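Local coordinates for protein techylectin-5A (Tachypleus tridentatus, PDB 1JC9) that recognises acetyl group-containing substances on microbes and other cells and agglutinates them as a lectin of innate immunity, at residues T90-R95 with M257-V262. Numbering follows the deposited sequence.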
loop_
_atom_site.group_PDB
_atom_site.type_symbol
_atom_site.label_atom_id
_atom_site.label_comp_id
_atom_site.label_asym_id
_atom_site.label_seq_id
_atom_site.Cartn_x
_atom_site.Cartn_y
_atom_site.Cartn_z
ATOM N N THR A 90 -0.966 -9.714 -5.646
ATOM C CA THR A 90 -1.517 -8.622 -6.441
ATOM C C THR A 90 -0.926 -7.372 -5.808
ATOM O O THR A 90 -1.161 -7.099 -4.633
ATOM C CB THR A 90 -3.057 -8.560 -6.352
ATOM O OG1 THR A 90 -3.609 -9.795 -6.817
ATOM C CG2 THR A 90 -3.600 -7.421 -7.204
ATOM N N VAL A 91 -0.145 -6.623 -6.574
ATOM C CA VAL A 91 0.488 -5.427 -6.037
ATOM C C VAL A 91 -0.489 -4.261 -6.030
ATOM O O VAL A 91 -1.152 -3.999 -7.034
ATOM C CB VAL A 91 1.749 -5.061 -6.856
ATOM C CG1 VAL A 91 2.443 -3.851 -6.245
ATOM C CG2 VAL A 91 2.704 -6.255 -6.895
ATOM N N ILE A 92 -0.586 -3.568 -4.896
ATOM C CA ILE A 92 -1.501 -2.440 -4.790
ATOM C C ILE A 92 -0.798 -1.097 -4.629
ATOM O O ILE A 92 -1.440 -0.052 -4.710
ATOM C CB ILE A 92 -2.503 -2.624 -3.613
ATOM C CG1 ILE A 92 -1.764 -2.616 -2.274
ATOM C CG2 ILE A 92 -3.281 -3.926 -3.787
ATOM C CD1 ILE A 92 -2.695 -2.667 -1.063
ATOM N N GLN A 93 0.515 -1.122 -4.406
ATOM C CA GLN A 93 1.290 0.111 -4.249
ATOM C C GLN A 93 2.772 -0.150 -4.471
ATOM O O GLN A 93 3.272 -1.227 -4.151
ATOM C CB GLN A 93 1.104 0.706 -2.843
ATOM C CG GLN A 93 1.796 2.070 -2.642
ATOM C CD GLN A 93 3.161 1.981 -1.957
ATOM O OE1 GLN A 93 3.860 0.973 -2.051
ATOM N NE2 GLN A 93 3.546 3.055 -1.272
ATOM N N ARG A 94 3.469 0.835 -5.031
ATOM C CA ARG A 94 4.906 0.726 -5.251
ATOM C C ARG A 94 5.567 2.098 -5.313
ATOM O O ARG A 94 5.017 3.036 -5.884
ATOM C CB ARG A 94 5.226 -0.028 -6.550
ATOM C CG ARG A 94 6.735 -0.192 -6.773
ATOM C CD ARG A 94 7.088 -0.806 -8.125
ATOM N NE ARG A 94 6.618 -2.185 -8.276
ATOM C CZ ARG A 94 5.725 -2.572 -9.182
ATOM N NH1 ARG A 94 5.202 -1.685 -10.022
ATOM N NH2 ARG A 94 5.358 -3.844 -9.256
ATOM N N ARG A 95 6.747 2.201 -4.705
ATOM C CA ARG A 95 7.541 3.426 -4.712
ATOM C C ARG A 95 8.916 3.023 -5.242
ATOM O O ARG A 95 9.428 1.952 -4.913
ATOM C CB ARG A 95 7.698 4.012 -3.300
ATOM C CG ARG A 95 6.400 4.404 -2.605
ATOM C CD ARG A 95 5.539 5.326 -3.462
ATOM N NE ARG A 95 6.140 6.633 -3.726
ATOM C CZ ARG A 95 6.172 7.643 -2.858
ATOM N NH1 ARG A 95 5.644 7.516 -1.641
ATOM N NH2 ARG A 95 6.703 8.803 -3.223
ATOM N N MET A 257 3.505 -2.827 -1.591
ATOM C CA MET A 257 2.438 -3.361 -0.758
ATOM C C MET A 257 1.707 -4.310 -1.703
ATOM O O MET A 257 1.370 -3.935 -2.826
ATOM C CB MET A 257 1.521 -2.233 -0.280
ATOM C CG MET A 257 2.212 -1.274 0.691
ATOM S SD MET A 257 1.299 0.255 0.979
ATOM C CE MET A 257 -0.174 -0.382 1.787
ATOM N N LYS A 258 1.487 -5.546 -1.265
ATOM C CA LYS A 258 0.834 -6.538 -2.110
ATOM C C LYS A 258 -0.024 -7.490 -1.288
ATOM O O LYS A 258 0.286 -7.774 -0.126
ATOM C CB LYS A 258 1.903 -7.319 -2.879
ATOM C CG LYS A 258 2.924 -7.998 -1.963
ATOM C CD LYS A 258 4.173 -8.466 -2.708
ATOM C CE LYS A 258 5.032 -7.291 -3.132
ATOM N NZ LYS A 258 6.329 -7.729 -3.716
ATOM N N ILE A 259 -1.096 -7.995 -1.899
ATOM C CA ILE A 259 -1.998 -8.903 -1.204
ATOM C C ILE A 259 -2.125 -10.276 -1.861
ATOM O O ILE A 259 -1.904 -10.429 -3.062
ATOM C CB ILE A 259 -3.403 -8.245 -1.031
ATOM C CG1 ILE A 259 -3.971 -7.778 -2.372
ATOM C CG2 ILE A 259 -3.284 -7.014 -0.144
ATOM C CD1 ILE A 259 -4.443 -8.872 -3.267
ATOM N N ARG A 260 -2.458 -11.278 -1.052
ATOM C CA ARG A 260 -2.626 -12.657 -1.517
ATOM C C ARG A 260 -3.620 -13.326 -0.575
ATOM O O ARG A 260 -3.610 -13.062 0.625
ATOM C CB ARG A 260 -1.290 -13.409 -1.470
ATOM C CG ARG A 260 -1.338 -14.817 -2.048
ATOM C CD ARG A 260 0.060 -15.405 -2.228
ATOM N NE ARG A 260 0.670 -15.832 -0.973
ATOM C CZ ARG A 260 1.895 -16.347 -0.885
ATOM N NH1 ARG A 260 2.635 -16.494 -1.978
ATOM N NH2 ARG A 260 2.378 -16.725 0.292
ATOM N N PRO A 261 -4.492 -14.199 -1.102
ATOM C CA PRO A 261 -5.467 -14.862 -0.233
ATOM C C PRO A 261 -4.804 -15.641 0.900
ATOM O O PRO A 261 -3.756 -16.257 0.710
ATOM C CB PRO A 261 -6.227 -15.779 -1.194
ATOM C CG PRO A 261 -6.120 -15.065 -2.504
ATOM C CD PRO A 261 -4.675 -14.610 -2.504
ATOM N N VAL A 262 -5.417 -15.603 2.078
ATOM C CA VAL A 262 -4.897 -16.322 3.231
ATOM C C VAL A 262 -4.869 -17.826 2.939
ATOM O O VAL A 262 -3.954 -18.529 3.358
ATOM C CB VAL A 262 -5.774 -16.072 4.484
ATOM C CG1 VAL A 262 -5.295 -16.933 5.640
ATOM C CG2 VAL A 262 -5.719 -14.605 4.872
HETATM O O HOH W 1 -3.525 -12.052 -5.035
#
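Ile92 and Gln93 share Met257 as their partner in a classic beta bulge on strand 89-95, which pairs antiparallel with strand 250-261 inside the central sheet of this fibrinogen C-terminal domain. Thr90 and Ile259 form a hydrogen-bonded pair, with Thr90 N to Ile259 O at 2.8 Å and nearly straight (172°), and Ile259 N returning to Thr90 O. Val91 and Lys258 follow as a non-hydrogen-bonded pair. At the bulge Met257 O is gripped twice, firmly by Ile92 N at 2.9 Å and weakly by Gln93 N at 3.3 Å; Met257 N returns a bond to Gln93 O.

Apolar contacts gather on the face bearing Thr90, Gln93, Met257 and Ile259, which the bulge lets Ile92 join. Ile92 CG1, between its backbone N and carbonyl carbon (chi1 65°), lies against Met257 CB at 3.9 Å, while CG2 meets Ile259 CG1, the two side chains crossing at about a right angle. Met257 bends at its thioether, and SD rests 3.9 Å from Gln93 CB; Met257 also packs on Ile141 and Phe143 of strand 139-146. Bending at chi2 (-98°) brings Gln93 OE1 within 3.9 Å of Met257 CG; the amide's main polar partner is Asn225.

On the opposite face, with Val91 and Lys258, Lys258 CB packs beside Val91 CA at 3.9 Å, while Lys258 NZ reaches Glu256, Asp81 and Asp144 in salt bridges. Arg94 NE also pairs with Glu256, so this carboxylate probably tempers the repulsion between the two cations.

At the other end Thr90 OG1 bonds to Cys49 N and donates to a water that in turn donates to Ile259 O, while Ile259 CD1 presses tightly on Thr90 CB at 3.4 Å.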